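Local atomic coordinates of family 88 glycosyl hydrolase (Bacteroides thetaiotaomicron, PDB entry 5NOA), a protein that probably hydrolyses glycosidic bonds to unsaturated uronyl sugars in the breakdown of complex plant glycans such as gum arabic in the human gut. Residues A[61-66]-A[161-166]; A[65-70]-A[371-376]; A[124-129]-A[169-174]. All coordinates share one frame; numbering follows the deposited sequence. Where two conformers were deposited one is given.

Overall arrangement
Helix 56-72, near the N terminus, is the starting point of two contacts. Its middle, residues 61-66, reaches helix 160-176 in interaction 1, closing a loop of 94 residues through the interior of the domain. One turn further on, 65-70 meets 371-376 in interaction 2 and joins the second helix to the last, 358-377, closing a 300-residue loop. Interaction 3, between helices 120-130 and 160-176, is nested inside that long loop and crosses interaction 1, because 124-129 lies within the loop of interaction 1 and 169-174 beyond it. M66, which lies in both segments of helix 56-72, packs on D126 and L127 of interaction 3, and F70 also touches D126.

Interaction 1 of 3, residues A[61-66]-A[161-166]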
# COMPACT_ATOMS: atom_id res chain seq x y z
N TYR A 61 -1.53 -6.53 5.43
CA TYR A 61 -0.89 -7.83 5.31
C TYR A 61 -1.63 -8.66 4.26
O TYR A 61 -0.99 -9.26 3.39
CB TYR A 61 -0.81 -8.59 6.66
CG TYR A 61 -0.48 -10.02 6.40
CD1 TYR A 61 0.80 -10.42 6.04
CD2 TYR A 61 -1.48 -10.98 6.33
CE1 TYR A 61 1.08 -11.73 5.64
CE2 TYR A 61 -1.21 -12.27 5.95
CZ TYR A 61 0.06 -12.64 5.60
OH TYR A 61 0.29 -13.95 5.18
N HIS A 62 -2.95 -8.72 4.35
CA HIS A 62 -3.71 -9.58 3.45
C HIS A 62 -3.58 -9.17 1.99
O HIS A 62 -3.60 -10.03 1.12
CB HIS A 62 -5.16 -9.73 3.91
CG HIS A 62 -5.28 -10.70 5.04
ND1 HIS A 62 -5.28 -12.07 4.83
CD2 HIS A 62 -5.24 -10.50 6.38
CE1 HIS A 62 -5.25 -12.65 6.01
NE2 HIS A 62 -5.23 -11.74 6.97
N THR A 63 -3.39 -7.87 1.72
CA THR A 63 -3.13 -7.47 0.35
C THR A 63 -1.83 -8.12 -0.16
O THR A 63 -1.74 -8.49 -1.34
CB THR A 63 -3.18 -5.97 0.09
OG1 THR A 63 -2.05 -5.30 0.68
CG2 THR A 63 -4.43 -5.35 0.54
N GLY A 64 -0.83 -8.23 0.70
CA GLY A 64 0.39 -8.89 0.34
C GLY A 64 0.26 -10.40 0.23
O GLY A 64 0.86 -11.03 -0.65
N ASN A 65 -0.48 -11.01 1.15
CA ASN A 65 -0.73 -12.45 1.06
C ASN A 65 -1.45 -12.81 -0.25
O ASN A 65 -1.10 -13.80 -0.89
CB ASN A 65 -1.54 -12.91 2.26
CG ASN A 65 -1.76 -14.41 2.26
OD1 ASN A 65 -0.79 -15.17 2.17
ND2 ASN A 65 -3.01 -14.84 2.35
N MET A 66 -2.45 -12.01 -0.60
CA MET A 66 -3.14 -12.23 -1.84
C MET A 66 -2.21 -12.12 -3.03
O MET A 66 -2.28 -12.96 -3.95
CB MET A 66 -4.36 -11.35 -2.00
CG MET A 66 -5.50 -11.71 -1.05
SD MET A 66 -6.04 -13.45 -1.02
CE MET A 66 -6.62 -13.69 -2.69
N GLY A 161 -4.66 6.65 3.17
CA GLY A 161 -5.99 6.31 2.71
C GLY A 161 -6.07 6.02 1.23
O GLY A 161 -6.98 5.32 0.77
N LEU A 162 -5.17 6.61 0.43
CA LEU A 162 -5.13 6.34 -0.97
C LEU A 162 -4.85 4.88 -1.28
O LEU A 162 -5.51 4.28 -2.13
CB LEU A 162 -4.18 7.31 -1.66
CG LEU A 162 -4.58 8.79 -1.53
CD1 LEU A 162 -3.62 9.63 -2.33
CD2 LEU A 162 -6.00 9.07 -1.94
N TYR A 163 -3.88 4.27 -0.59
CA TYR A 163 -3.71 2.81 -0.77
C TYR A 163 -4.91 2.04 -0.26
O TYR A 163 -5.32 1.04 -0.82
CB TYR A 163 -2.48 2.31 -0.03
CG TYR A 163 -2.17 0.83 -0.23
CD1 TYR A 163 -1.43 0.42 -1.30
CD2 TYR A 163 -2.66 -0.14 0.62
CE1 TYR A 163 -1.15 -0.90 -1.49
CE2 TYR A 163 -2.41 -1.48 0.42
CZ TYR A 163 -1.64 -1.87 -0.62
OH TYR A 163 -1.35 -3.18 -0.88
N MET A 164 -5.47 2.50 0.86
CA MET A 164 -6.54 1.73 1.52
C MET A 164 -7.75 1.63 0.62
O MET A 164 -8.38 0.57 0.58
CB MET A 164 -6.97 2.35 2.85
CG MET A 164 -5.90 2.55 3.90
SD MET A 164 -4.86 1.15 4.17
CE MET A 164 -3.46 1.87 5.03
N VAL A 165 -8.10 2.72 -0.09
CA VAL A 165 -9.39 2.80 -0.73
C VAL A 165 -9.34 2.91 -2.24
O VAL A 165 -10.26 2.42 -2.90
CB VAL A 165 -10.32 3.88 -0.13
CG1 VAL A 165 -11.76 3.60 -0.48
CG2 VAL A 165 -10.17 3.96 1.37
N MET A 166 -8.32 3.50 -2.85
CA MET A 166 -8.36 3.61 -4.31
C MET A 166 -8.56 2.26 -4.97
O MET A 166 -9.38 2.17 -5.87
CB MET A 166 -7.14 4.30 -4.88
CG MET A 166 -7.01 5.76 -4.51
SD MET A 166 -5.78 6.66 -5.45
CE MET A 166 -4.33 5.67 -5.18
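The hydroxyl of T63 is gripped by two hydrogen bonds. Its OG1 accepts the proton of the Y163 phenol, with OH and OG1 2.7 Å apart, and donates its own to the carbonyl oxygen of A60, one turn back in the same helix. Using the hydroxyl in both roles satisfies a buried polar atom and fixes its rotation. T63 has OG1 placed between its backbone N and carbonyl carbon (chi1 71°), from where it can serve its own helix and the incoming phenol together.

Y163 reaches across with CG anti to its backbone N (chi1 -176°), and its ring is directed at T63 from the opposite side. OG1 lies at the ring edge, in the ring plane and on the CE2 side, 3.8 Å from CE2 of Y163. The angle CZ-OH-OG1 is about 126°, as suits a phenol donating in its own plane. The threonine carbons add little: T63 CB is 3.5 Å from Y163 OH, and T63 CG2 is 4.0 Å from the same oxygen. Only this pair touches, and just 75 Å² is buried between the segments. The nearest CA atoms, those of T63 and M164, are still 9.9 Å apart, so the helices are joined by the length of a tyrosine.

Neighbouring helices fill the flanks. Q122 of helix 120-130 packs on T63 and donates from NE2 to the carbonyl oxygens of Y163 and M164, while A234 and K238 of helix 226-242 touch Y163. Such a buried, polar-tipped bridge between two non-consecutive helices, close to the centre of the chain, fits the interior of the (alpha/alpha)6 barrel of the six-hairpin glycosidases, to which family 88 belongs.

Interaction 2 of 3, residues A[65-70]-A[371-376]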
# COMPACT_ATOMS: atom_id res chain seq x y z
N ASN A 65 -0.48 -11.01 1.15
CA ASN A 65 -0.73 -12.45 1.06
C ASN A 65 -1.45 -12.81 -0.25
O ASN A 65 -1.10 -13.80 -0.89
CB ASN A 65 -1.54 -12.91 2.26
CG ASN A 65 -1.76 -14.41 2.26
OD1 ASN A 65 -0.79 -15.17 2.17
ND2 ASN A 65 -3.01 -14.84 2.35
N MET A 66 -2.45 -12.01 -0.60
CA MET A 66 -3.14 -12.23 -1.84
C MET A 66 -2.21 -12.12 -3.03
O MET A 66 -2.28 -12.96 -3.95
CB MET A 66 -4.36 -11.35 -2.00
CG MET A 66 -5.50 -11.71 -1.05
SD MET A 66 -6.04 -13.45 -1.02
CE MET A 66 -6.62 -13.69 -2.69
N GLU A 67 -1.31 -11.13 -3.02
CA GLU A 67 -0.32 -11.03 -4.07
C GLU A 67 0.52 -12.31 -4.17
O GLU A 67 0.79 -12.81 -5.28
CB GLU A 67 0.58 -9.82 -3.83
CG GLU A 67 1.38 -9.39 -5.03
CD GLU A 67 0.60 -8.59 -6.04
OE1 GLU A 67 1.13 -8.42 -7.14
OE2 GLU A 67 -0.50 -8.10 -5.74
N ALA A 68 0.99 -12.79 -3.02
CA ALA A 68 1.78 -14.02 -3.00
C ALA A 68 0.99 -15.23 -3.53
O ALA A 68 1.55 -16.06 -4.22
CB ALA A 68 2.29 -14.28 -1.59
N TYR A 69 -0.31 -15.29 -3.23
CA TYR A 69 -1.15 -16.35 -3.76
C TYR A 69 -1.28 -16.22 -5.27
O TYR A 69 -1.18 -17.21 -5.99
CB TYR A 69 -2.54 -16.35 -3.10
CG TYR A 69 -3.40 -17.43 -3.67
CD1 TYR A 69 -3.06 -18.76 -3.46
CD2 TYR A 69 -4.45 -17.15 -4.52
CE1 TYR A 69 -3.80 -19.77 -4.02
CE2 TYR A 69 -5.21 -18.18 -5.10
CZ TYR A 69 -4.86 -19.48 -4.84
OH TYR A 69 -5.60 -20.49 -5.41
N PHE A 70 -1.52 -15.01 -5.77
CA PHE A 70 -1.61 -14.82 -7.22
C PHE A 70 -0.32 -15.24 -7.92
O PHE A 70 -0.35 -15.78 -9.04
CB PHE A 70 -1.90 -13.37 -7.58
CG PHE A 70 -3.19 -12.85 -7.08
CD1 PHE A 70 -4.26 -13.67 -6.77
CD2 PHE A 70 -3.34 -11.48 -6.89
CE1 PHE A 70 -5.45 -13.15 -6.31
CE2 PHE A 70 -4.53 -10.96 -6.44
CZ PHE A 70 -5.59 -11.80 -6.15
N ARG A 371 9.22 -8.25 -8.06
CA ARG A 371 10.56 -8.59 -8.50
C ARG A 371 10.60 -9.90 -9.25
O ARG A 371 11.30 -10.00 -10.26
CB ARG A 371 11.52 -8.66 -7.32
CG ARG A 371 12.92 -8.96 -7.79
CD ARG A 371 13.96 -8.60 -6.82
NE ARG A 371 15.30 -8.73 -7.37
CZ ARG A 371 15.90 -7.83 -8.15
NH1 ARG A 371 15.35 -6.70 -8.49
NH2 ARG A 371 17.13 -8.08 -8.58
N VAL A 372 9.88 -10.91 -8.77
CA VAL A 372 9.82 -12.18 -9.51
C VAL A 372 9.32 -11.94 -10.93
O VAL A 372 9.88 -12.49 -11.89
CB VAL A 372 8.94 -13.20 -8.78
CG1 VAL A 372 8.67 -14.43 -9.64
CG2 VAL A 372 9.57 -13.61 -7.48
N ARG A 373 8.27 -11.14 -11.06
CA ARG A 373 7.74 -10.82 -12.39
C ARG A 373 8.77 -10.16 -13.31
O ARG A 373 8.92 -10.51 -14.48
CB ARG A 373 6.45 -10.02 -12.29
CG ARG A 373 5.35 -10.76 -11.52
CD ARG A 373 4.06 -9.98 -11.47
NE ARG A 373 3.05 -10.63 -10.61
CZ ARG A 373 2.72 -10.24 -9.38
NH1 ARG A 373 3.28 -9.19 -8.74
NH2 ARG A 373 1.77 -10.93 -8.76
N TYR A 374 9.54 -9.22 -12.76
CA TYR A 374 10.64 -8.61 -13.51
C TYR A 374 11.71 -9.64 -13.90
O TYR A 374 12.11 -9.73 -15.08
CB TYR A 374 11.27 -7.49 -12.67
CG TYR A 374 12.60 -7.06 -13.20
CD1 TYR A 374 12.69 -6.42 -14.42
CD2 TYR A 374 13.75 -7.30 -12.49
CE1 TYR A 374 13.91 -6.04 -14.94
CE2 TYR A 374 14.97 -6.90 -12.99
CZ TYR A 374 15.05 -6.28 -14.21
OH TYR A 374 16.30 -5.92 -14.70
N LEU A 375 12.18 -10.43 -12.94
CA LEU A 375 13.25 -11.38 -13.23
C LEU A 375 12.83 -12.41 -14.26
O LEU A 375 13.66 -12.82 -15.07
CB LEU A 375 13.74 -12.03 -11.95
CG LEU A 375 14.43 -11.09 -10.97
CD1 LEU A 375 14.62 -11.82 -9.66
CD2 LEU A 375 15.76 -10.54 -11.51
N GLU A 376 11.57 -12.85 -14.21
CA GLU A 376 11.12 -13.86 -15.14
C GLU A 376 11.02 -13.34 -16.57
O GLU A 376 10.98 -14.16 -17.49
CB GLU A 376 9.79 -14.47 -14.66
CG GLU A 376 9.97 -15.35 -13.42
CD GLU A 376 8.74 -16.06 -12.96
OE1 GLU A 376 8.87 -16.92 -12.04
OE2 GLU A 376 7.66 -15.73 -13.45
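E67 and R373 meet in a salt bridge built on a single carboxylate oxygen. OE1 of E67 sits at the guanidinium edge, near its plane, between the two terminal nitrogens: it is 2.8 Å from R373 NH1 and 3.1 Å from R373 NH2. Both hydrogen bonds are weak, as expected when two diverging donors share one acceptor. The carboxylate and guanidinium planes stand almost perpendicular, so this is not the flat, two-oxygen pairing.

The torsions explain the reach. E67 leaves its helix with CG anti to the backbone N (chi1 -164°), then bends at chi2 (79°), which swings the carboxylate toward helix 358-377. R373 instead starts with CG anti to its carbonyl carbon (chi1 -60°) and runs extended from CG to NE, spanning most of the distance. In the alpha/alpha barrel this pair links helix 56-72 to the last helix, joining parts of the fold distant in sequence. NH1 of R373 has a second carboxylate partner in E370, one turn earlier, which probably helps to hold the guanidinium in place. K241 also makes a long, weak ion pair with E67 OE1, adding positive charge that would tend to favour the ionised carboxylate.

Interaction 3 of 3, residues A[124-129]-A[169-174]; sequences YADLYN and MTKLYN
A125 meets K171 where the two helices run close together: their CA atoms are 6.5 Å apart, and the methyl CB of A125 rests against CB of K171 at 4.0 Å. The small side chain permits this approach, and from there the lysine chain runs to the next residue, D126.

D126 receives the end of that chain. K171 NZ donates to D126 OD1 at 2.8 Å in a salt bridge that uses the syn lone pair of the oxygen. A bend at the last lysine torsion (chi4 -73°) turns the ammonium to the carboxylate, with K171 CE 3.7 Å from D126 OD1. The second oxygen is bridged by a water, which donates to D126 OD2 at 2.8 Å and accepts from K171 NZ at 2.9 Å, closing a ring that grips both charged groups. Helices 120-130 and 160-176 are thereby joined as neighbours in the alpha/alpha barrel. M66 and F70 of helix 56-72 pack against D126. A leucine in place of D126 would probably leave the K171 ammonium without its counter-charge and the bridging water without its acceptor.

One turn on, N129 faces the same helix without touching it directly. A second water accepts from N129 ND2 at 2.9 Å and donates to the backbone O of K171 at 2.8 Å.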
# COMPACT_ATOMS: atom_id res chain seq x y z
N TYR A 124 -11.66 -8.94 0.19
CA TYR A 124 -12.95 -9.58 -0.03
C TYR A 124 -13.27 -9.65 -1.52
O TYR A 124 -13.78 -10.68 -2.00
CB TYR A 124 -14.05 -8.87 0.72
CG TYR A 124 -13.85 -8.75 2.21
CD1 TYR A 124 -12.97 -9.56 2.92
CD2 TYR A 124 -14.53 -7.78 2.92
CE1 TYR A 124 -12.78 -9.39 4.28
CE2 TYR A 124 -14.36 -7.61 4.27
CZ TYR A 124 -13.50 -8.43 4.97
OH TYR A 124 -13.27 -8.30 6.32
N ALA A 125 -12.97 -8.58 -2.26
CA ALA A 125 -13.17 -8.55 -3.71
C ALA A 125 -12.29 -9.57 -4.41
O ALA A 125 -12.73 -10.25 -5.35
CB ALA A 125 -12.93 -7.17 -4.24
N ASP A 126 -11.02 -9.68 -4.00
CA ASP A 126 -10.12 -10.67 -4.62
C ASP A 126 -10.65 -12.09 -4.42
O ASP A 126 -10.62 -12.92 -5.31
CB ASP A 126 -8.70 -10.58 -4.00
CG ASP A 126 -7.91 -9.38 -4.46
OD1 ASP A 126 -8.28 -8.74 -5.45
OD2 ASP A 126 -6.88 -9.10 -3.78
N LEU A 127 -11.10 -12.36 -3.21
CA LEU A 127 -11.66 -13.68 -2.89
C LEU A 127 -12.93 -13.93 -3.70
O LEU A 127 -13.14 -15.04 -4.19
CB LEU A 127 -11.91 -13.82 -1.39
CG LEU A 127 -10.63 -13.81 -0.55
CD1 LEU A 127 -10.94 -13.70 0.94
CD2 LEU A 127 -9.81 -15.06 -0.83
N TYR A 128 -13.79 -12.91 -3.83
CA TYR A 128 -14.96 -13.01 -4.69
C TYR A 128 -14.59 -13.34 -6.12
O TYR A 128 -15.19 -14.21 -6.74
CB TYR A 128 -15.74 -11.66 -4.64
CG TYR A 128 -16.90 -11.60 -5.60
CD1 TYR A 128 -16.70 -11.22 -6.91
CD2 TYR A 128 -18.16 -11.92 -5.20
CE1 TYR A 128 -17.73 -11.20 -7.82
CE2 TYR A 128 -19.22 -11.88 -6.10
CZ TYR A 128 -19.01 -11.51 -7.41
OH TYR A 128 -20.04 -11.49 -8.28
N ASN A 129 -13.58 -12.68 -6.66
CA ASN A 129 -13.22 -12.91 -8.06
C ASN A 129 -12.82 -14.36 -8.28
O ASN A 129 -13.14 -14.93 -9.31
CB ASN A 129 -12.14 -11.96 -8.51
CG ASN A 129 -12.68 -10.58 -8.81
OD1 ASN A 129 -13.84 -10.44 -9.20
ND2 ASN A 129 -11.88 -9.57 -8.56
N MET A 169 -12.08 0.95 -5.20
CA MET A 169 -12.90 1.55 -6.26
C MET A 169 -12.74 0.83 -7.57
O MET A 169 -13.71 0.51 -8.27
CB MET A 169 -12.59 3.04 -6.41
CG MET A 169 -12.63 3.85 -5.12
SD MET A 169 -14.18 3.81 -4.22
CE MET A 169 -15.04 5.15 -5.03
N THR A 170 -11.48 0.53 -7.92
CA THR A 170 -11.23 -0.16 -9.18
C THR A 170 -11.69 -1.62 -9.12
O THR A 170 -12.23 -2.15 -10.10
CB THR A 170 -9.75 -0.05 -9.59
OG1 THR A 170 -8.92 -0.39 -8.49
CG2 THR A 170 -9.39 1.35 -10.02
N LYS A 171 -11.47 -2.32 -8.00
CA LYS A 171 -11.89 -3.73 -7.89
C LYS A 171 -13.40 -3.82 -7.96
O LYS A 171 -13.95 -4.69 -8.64
CB LYS A 171 -11.33 -4.35 -6.63
CG LYS A 171 -9.83 -4.58 -6.70
CD LYS A 171 -9.29 -5.05 -5.35
CE LYS A 171 -7.79 -5.12 -5.32
NZ LYS A 171 -7.26 -6.26 -6.11
N LEU A 172 -14.10 -2.92 -7.26
CA LEU A 172 -15.55 -2.98 -7.30
C LEU A 172 -16.12 -2.55 -8.64
O LEU A 172 -17.14 -3.08 -9.06
CB LEU A 172 -16.19 -2.22 -6.14
CG LEU A 172 -15.97 -2.87 -4.75
CD1 LEU A 172 -16.56 -1.93 -3.71
CD2 LEU A 172 -16.63 -4.24 -4.64
N TYR A 173 -15.43 -1.63 -9.31
CA TYR A 173 -15.83 -1.33 -10.70
C TYR A 173 -15.78 -2.58 -11.56
O TYR A 173 -16.70 -2.88 -12.32
CB TYR A 173 -14.99 -0.21 -11.32
CG TYR A 173 -15.36 -0.04 -12.76
CD1 TYR A 173 -16.54 0.62 -13.10
CD2 TYR A 173 -14.64 -0.67 -13.77
CE1 TYR A 173 -16.96 0.73 -14.39
CE2 TYR A 173 -15.06 -0.60 -15.07
CZ TYR A 173 -16.21 0.12 -15.39
OH TYR A 173 -16.60 0.20 -16.68
N ASN A 174 -14.68 -3.30 -11.49
CA ASN A 174 -14.53 -4.43 -12.41
C ASN A 174 -15.55 -5.52 -12.16
O ASN A 174 -15.90 -6.24 -13.09
CB ASN A 174 -13.08 -4.96 -12.40
CG ASN A 174 -12.12 -4.06 -13.18
OD1 ASN A 174 -12.49 -3.40 -14.12
ND2 ASN A 174 -10.85 -4.07 -12.79
O HOH W 1 -4.89 -7.74 -5.17
O HOH W 2 -12.43 -6.83 -9.49